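Local coordinates for ATP/GTP-binding site-containing protein A (PDB 6NTR), which functions in the periplasm of Brucella abortus to maintain the integrity of the cell envelope, at residues K212-R215 against N216-R220; K177-G180 against K181-K184. One frame throughout, in Å; residues are numbered along the deposited sequence.

Contact 1 of 2, residues K212-R215 against N216-R220. With EDO (1,2-ethanediol), chain G.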
ATOM      1  N   LYS A 212      -9.228  -4.551   6.223  1.00 52.70           N
ATOM      2  CA  LYS A 212     -10.638  -4.749   5.948  1.00 58.41           C
ATOM      3  C   LYS A 212     -10.917  -3.907   4.713  1.00 62.29           C
ATOM      4  O   LYS A 212     -10.686  -2.719   4.718  1.00 67.48           O
ATOM      5  CB  LYS A 212     -11.478  -4.262   7.112  1.00 57.51           C
ATOM      6  CG  LYS A 212     -11.476  -5.192   8.306  1.00 58.11           C
ATOM      7  CD  LYS A 212     -12.204  -4.578   9.481  1.00 61.48           C
ATOM      8  CE  LYS A 212     -12.517  -5.599  10.562  1.00 68.86           C
ATOM      9  NZ  LYS A 212     -11.540  -6.714  10.610  1.00 70.66           N
ATOM     10  N   LEU A 213     -11.419  -4.513   3.654  1.00 61.23           N
ATOM     11  CA  LEU A 213     -11.641  -3.815   2.402  1.00 58.75           C
ATOM     12  C   LEU A 213     -13.074  -3.687   1.916  1.00 59.16           C
ATOM     13  O   LEU A 213     -13.828  -4.639   1.966  1.00 60.59           O
ATOM     14  CB  LEU A 213     -10.801  -4.506   1.337  1.00 62.17           C
ATOM     15  CG  LEU A 213     -11.102  -4.359  -0.143  1.00 67.60           C
ATOM     16  CD1 LEU A 213     -10.399  -3.139  -0.691  1.00 68.80           C
ATOM     17  CD2 LEU A 213     -10.615  -5.586  -0.876  1.00 70.10           C
ATOM     18  N   TYR A 214     -13.432  -2.495   1.454  1.00 55.66           N
ATOM     19  CA  TYR A 214     -14.752  -2.187   0.912  1.00 53.27           C
ATOM     20  C   TYR A 214     -14.784  -2.453  -0.584  1.00 54.33           C
ATOM     21  O   TYR A 214     -13.758  -2.445  -1.260  1.00 58.94           O
ATOM     22  CB  TYR A 214     -15.132  -0.727   1.170  1.00 51.97           C
ATOM     23  CG  TYR A 214     -15.407  -0.436   2.604  1.00 52.95           C
ATOM     24  CD1 TYR A 214     -14.368  -0.278   3.504  1.00 55.16           C
ATOM     25  CD2 TYR A 214     -16.706  -0.336   3.073  1.00 57.55           C
ATOM     26  CE1 TYR A 214     -14.608  -0.031   4.838  1.00 60.53           C
ATOM     27  CE2 TYR A 214     -16.960  -0.087   4.401  1.00 62.62           C
ATOM     28  CZ  TYR A 214     -15.905   0.064   5.280  1.00 65.82           C
ATOM     29  OH  TYR A 214     -16.146   0.306   6.608  1.00 69.62           O
ATOM     30  N   ARG A 215     -15.987  -2.685  -1.102  1.00 50.94           N
ATOM     31  CA  ARG A 215     -16.147  -2.870  -2.540  1.00 55.28           C
ATOM     32  C   ARG A 215     -15.668  -1.661  -3.350  1.00 63.85           C
ATOM     33  O   ARG A 215     -15.307  -1.819  -4.524  1.00 65.70           O
ATOM     34  CB  ARG A 215     -17.615  -3.165  -2.853  1.00 50.29           C
ATOM     35  CG  ARG A 215     -17.828  -4.173  -3.930  1.00 52.40           C
ATOM     36  CD  ARG A 215     -19.149  -4.871  -3.714  1.00 60.77           C
ATOM     37  NE  ARG A 215     -20.311  -3.994  -3.859  1.00 68.45           N
ATOM     38  CZ  ARG A 215     -21.270  -4.165  -4.768  1.00 76.02           C
ATOM     39  NH1 ARG A 215     -21.225  -5.198  -5.598  1.00 83.71           N
ATOM     40  NH2 ARG A 215     -22.294  -3.328  -4.826  1.00 72.56           N
ATOM     41  N   ASN A 216     -15.654  -0.462  -2.757  1.00 68.63           N
ATOM     42  CA  ASN A 216     -15.295   0.761  -3.466  1.00 72.48           C
ATOM     43  C   ASN A 216     -13.836   1.143  -3.283  1.00 68.25           C
ATOM     44  O   ASN A 216     -13.470   2.295  -3.547  1.00 73.42           O
ATOM     45  CB  ASN A 216     -16.193   1.918  -3.024  1.00 82.67           C
ATOM     46  CG  ASN A 216     -16.101   2.194  -1.538  1.00 87.53           C
ATOM     47  OD1 ASN A 216     -15.196   1.712  -0.863  1.00 87.70           O
ATOM     48  ND2 ASN A 216     -17.033   2.988  -1.021  1.00 90.36           N
ATOM     49  N   GLY A 217     -13.006   0.214  -2.822  1.00 59.41           N
ATOM     50  CA  GLY A 217     -11.592   0.434  -2.675  1.00 53.15           C
ATOM     51  C   GLY A 217     -11.164   0.954  -1.326  1.00 46.48           C
ATOM     52  O   GLY A 217      -9.989   0.867  -0.997  1.00 50.81           O
ATOM     53  N   ILE A 218     -12.078   1.506  -0.540  1.00 43.80           N
ATOM     54  CA  ILE A 218     -11.689   2.027   0.757  1.00 41.48           C
ATOM     55  C   ILE A 218     -11.182   0.871   1.593  1.00 41.45           C
ATOM     56  O   ILE A 218     -11.545  -0.274   1.366  1.00 43.39           O
ATOM     57  CB  ILE A 218     -12.886   2.733   1.412  1.00 41.27           C
ATOM     58  CG1 ILE A 218     -13.308   3.921   0.548  1.00 42.79           C
ATOM     59  CG2 ILE A 218     -12.542   3.221   2.796  1.00 40.96           C
ATOM     60  CD1 ILE A 218     -14.338   4.800   1.186  1.00 50.08           C
ATOM     61  N   THR A 219     -10.265   1.150   2.506  1.00 42.43           N
ATOM     62  CA  THR A 219      -9.754   0.147   3.422  1.00 37.37           C
ATOM     63  C   THR A 219      -9.598   0.777   4.789  1.00 40.07           C
ATOM     64  O   THR A 219      -9.467   1.991   4.911  1.00 48.24           O
ATOM     65  CB  THR A 219      -8.396  -0.403   3.008  1.00 45.79           C
ATOM     66  OG1 THR A 219      -7.396   0.565   3.311  1.00 52.73           O
ATOM     67  CG2 THR A 219      -8.358  -0.672   1.560  1.00 46.68           C
ATOM     68  N   ARG A 220      -9.578  -0.059   5.819  1.00 42.74           N
ATOM     69  CA  ARG A 220      -9.456   0.418   7.188  1.00 43.03           C
ATOM     70  C   ARG A 220      -8.847  -0.690   8.024  1.00 38.69           C
ATOM     71  O   ARG A 220      -8.453  -1.732   7.503  1.00 39.11           O
ATOM     72  CB  ARG A 220     -10.806   0.854   7.741  1.00 47.54           C
ATOM     73  CG  ARG A 220     -11.839  -0.243   7.792  1.00 50.95           C
ATOM     74  CD  ARG A 220     -13.122   0.310   8.371  1.00 52.22           C
ATOM     75  NE  ARG A 220     -14.207  -0.659   8.421  1.00 54.24           N
ATOM     76  CZ  ARG A 220     -14.407  -1.499   9.429  1.00 62.32           C
ATOM     77  NH1 ARG A 220     -13.587  -1.498  10.475  1.00 63.52           N
ATOM     78  NH2 ARG A 220     -15.434  -2.336   9.395  1.00 67.66           N
TER
HETATM   79  C1  EDO G 303      -8.107   3.043   0.977  1.00 30.95           C
HETATM   80  O1  EDO G 303      -8.386   3.655   2.242  1.00 38.44           O
HETATM   81  C2  EDO G 303      -6.696   2.496   0.994  1.00 34.28           C
HETATM   82  O2  EDO G 303      -6.507   1.798  -0.236  1.00 43.80           O

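Contact 2 of 2, residues K177-G180 against K181-K184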
ATOM      1  N   LYS A 177     -17.832   5.082  12.514  1.00 72.51           N
ATOM      2  CA  LYS A 177     -18.501   6.328  12.826  1.00 74.66           C
ATOM      3  C   LYS A 177     -17.951   7.491  12.020  1.00 78.21           C
ATOM      4  O   LYS A 177     -18.710   8.330  11.569  1.00 82.00           O
ATOM      5  CB  LYS A 177     -18.519   6.625  14.332  1.00 71.36           C
ATOM      6  CG  LYS A 177     -17.235   6.362  15.090  1.00 67.20           C
ATOM      7  CD  LYS A 177     -17.435   6.595  16.578  1.00 68.47           C
ATOM      8  CE  LYS A 177     -16.109   6.624  17.320  1.00 69.27           C
ATOM      9  NZ  LYS A 177     -16.192   7.270  18.659  1.00 69.48           N
ATOM     10  N   VAL A 178     -16.647   7.480  11.820  1.00 78.41           N
ATOM     11  CA  VAL A 178     -15.926   8.495  11.077  1.00 80.51           C
ATOM     12  C   VAL A 178     -16.331   8.595   9.602  1.00 83.81           C
ATOM     13  O   VAL A 178     -16.403   9.679   9.046  1.00 83.40           O
ATOM     14  CB  VAL A 178     -14.408   8.219  11.249  1.00 75.35           C
ATOM     15  CG1 VAL A 178     -13.545   8.705  10.098  1.00 70.79           C
ATOM     16  CG2 VAL A 178     -13.925   8.776  12.569  1.00 81.55           C
HETATM   17  N   MSE A 179     -16.571   7.454   8.980  1.00 83.96           N
HETATM   18  CA  MSE A 179     -16.869   7.355   7.565  1.00 81.62           C
HETATM   19  C   MSE A 179     -18.131   7.947   7.001  1.00 87.94           C
HETATM   20  O   MSE A 179     -18.030   8.585   5.937  1.00 92.99           O
HETATM   21  CB  MSE A 179     -16.915   5.882   7.223  1.00 75.50           C
HETATM   22  CG  MSE A 179     -15.535   5.271   7.323  1.00 68.75           C
HETATM   23 SE   MSE A 179     -15.577   3.605   6.313  0.56 61.48          SE
HETATM   24  CE  MSE A 179     -16.711   4.173   4.825  1.00 62.96           C
ATOM     25  N   GLY A 180     -19.287   7.795   7.632  1.00 85.84           N
ATOM     26  CA  GLY A 180     -20.482   8.370   7.039  1.00 78.99           C
ATOM     27  C   GLY A 180     -21.410   7.431   6.289  1.00 72.49           C
ATOM     28  O   GLY A 180     -21.792   6.389   6.789  1.00 66.93           O
ATOM     29  N   LYS A 181     -21.783   7.821   5.078  1.00 76.72           N
ATOM     30  CA  LYS A 181     -22.725   7.049   4.283  1.00 81.03           C
ATOM     31  C   LYS A 181     -22.287   5.618   3.982  1.00 77.43           C
ATOM     32  O   LYS A 181     -23.118   4.717   3.975  1.00 85.50           O
ATOM     33  CB  LYS A 181     -23.123   7.801   3.010  1.00 87.75           C
ATOM     34  CG  LYS A 181     -22.009   8.022   2.008  1.00 87.95           C
ATOM     35  CD  LYS A 181     -22.580   8.393   0.652  1.00 91.04           C
ATOM     36  CE  LYS A 181     -21.527   8.998  -0.253  1.00 89.69           C
ATOM     37  NZ  LYS A 181     -21.769   8.664  -1.681  1.00 90.75           N
ATOM     38  N   PHE A 182     -21.006   5.394   3.732  1.00 68.54           N
ATOM     39  CA  PHE A 182     -20.536   4.043   3.489  1.00 66.16           C
ATOM     40  C   PHE A 182     -20.351   3.253   4.768  1.00 65.17           C
ATOM     41  O   PHE A 182     -19.793   2.158   4.714  1.00 57.56           O
ATOM     42  CB  PHE A 182     -19.214   4.054   2.733  1.00 65.68           C
ATOM     43  CG  PHE A 182     -19.255   4.773   1.440  1.00 73.37           C
ATOM     44  CD1 PHE A 182     -19.894   4.219   0.353  1.00 77.86           C
ATOM     45  CD2 PHE A 182     -18.626   5.993   1.300  1.00 77.89           C
ATOM     46  CE1 PHE A 182     -19.922   4.878  -0.845  1.00 82.39           C
ATOM     47  CE2 PHE A 182     -18.650   6.656   0.106  1.00 80.89           C
ATOM     48  CZ  PHE A 182     -19.297   6.101  -0.969  1.00 83.45           C
ATOM     49  N   SER A 183     -20.794   3.775   5.914  1.00 74.48           N
ATOM     50  CA  SER A 183     -20.411   3.165   7.186  1.00 74.66           C
ATOM     51  C   SER A 183     -21.060   1.809   7.386  1.00 77.29           C
ATOM     52  O   SER A 183     -20.534   0.979   8.138  1.00 77.67           O
ATOM     53  CB  SER A 183     -20.775   4.068   8.363  1.00 74.78           C
ATOM     54  OG  SER A 183     -22.179   4.153   8.513  1.00 74.12           O
ATOM     55  N   LYS A 184     -22.192   1.565   6.733  1.00 82.89           N
ATOM     56  CA  LYS A 184     -22.986   0.366   6.947  1.00 89.58           C
ATOM     57  C   LYS A 184     -22.803  -0.675   5.840  1.00 95.55           C
ATOM     58  O   LYS A 184     -23.595  -1.620   5.750  1.00100.61           O
ATOM     59  CB  LYS A 184     -24.461   0.754   7.079  1.00 89.46           C
ATOM     60  CG  LYS A 184     -24.756   1.854   8.126  1.00 89.38           C
ATOM     61  CD  LYS A 184     -24.443   1.423   9.562  1.00 87.64           C
ATOM     62  CE  LYS A 184     -24.657   2.550  10.578  1.00 83.87           C
ATOM     63  NZ  LYS A 184     -25.939   2.429  11.336  1.00 83.38           N
TER

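Contact 1 of 2, residues K212-R215 against N216-R220
K212 and R220 pair through their backbones at the open end of an antiparallel hairpin, K212 N giving to R220 O at 3.2 Å and R220 N to K212 O at 3.1 Å. Nearer the bend, Y214 N reaches I218 O in a nearly straight bond (174°), and G217 N closes a type I turn onto Y214 O. An Asx turn reinforces the bend: N216 OD1 accepts from I218 N while resting against Y214 CB. T219 N, a backbone donor turned away from L213, bonds O1 of an ethanediol.

Side-chain polar contacts converge on R220. Its chain runs extended from CG to NE, and R220 NE donates to Y214 OH at 2.8 Å, the hydroxyl lying at the guanidinium edge, 20° out of plane. Salt bridges from NH1 reach D173 and, at the start of helix 174-179, E175.

Alkyl packing on flat groups is the third kind. K212 CD lies over one face of the R220 guanidinium, offset toward its rim, 3.5 Å from R220 NH1, and the Y214 ring turns its CD1 to I218 CB.

With two acidic partners and a phenol oxygen at its edge, the buried guanidinium is probably kept charged and fixed in rotation.

Contact 2 of 2, residues K177-G180 against K181-K184
The methyl end of M179, a selenomethionine, presses against F182, its CE 3.3 Å from F182 CB, and this is where the contact is tight. CG of M179 lies opposite the carbonyl carbon (chi1 -69°), and a bend at chi3 (38°) brings CE back toward F182, where it meets the start of the phenylalanine side chain and approaches the ring obliquely. The two side chains cross at about a right angle. L235 and L238 of strand 229-240 pack against the buried M179, and I240 of the same strand touches F182, so both side chains lean on the barrel-like body.

Helix 174-179 ends as G180 leaves helical geometry with a positive phi of 101°, and G180 to S183 then form a type I beta turn, closed by S183 N on G180 O at 2.9 Å, from well above the carbonyl plane. S183 OG lies 2.8 Å from G180 O and adds a weak second bond; its chi1, which sets OG between the backbone N and the carbonyl carbon, brings the hydroxyl there.

Away from the M179 side the arrangement is looser: G180 and K181 are exposed, and CB of K181 points away from 177-180.

Contact 2 closes before contact 1 opens along the chain, and strand 187-195, which pairs with strand 207-214, lies between them in sequence. Their centres are 12 Å apart, yet they meet directly: the selenium of M179 lies 3.4 Å from Y214 OH, and N216 ND2 comes within 3.4 Å of F182 CD1. Y214 CE2 also packs 3.6 Å from F182 O. Thus the helix end at 177-184 is laid against the tyrosine side of the hairpin at 212-220, while R220 also reaches the start of the same helix. The bound ethanediol of contact 1, also held by Y12, probably comes from the crystallisation liquor.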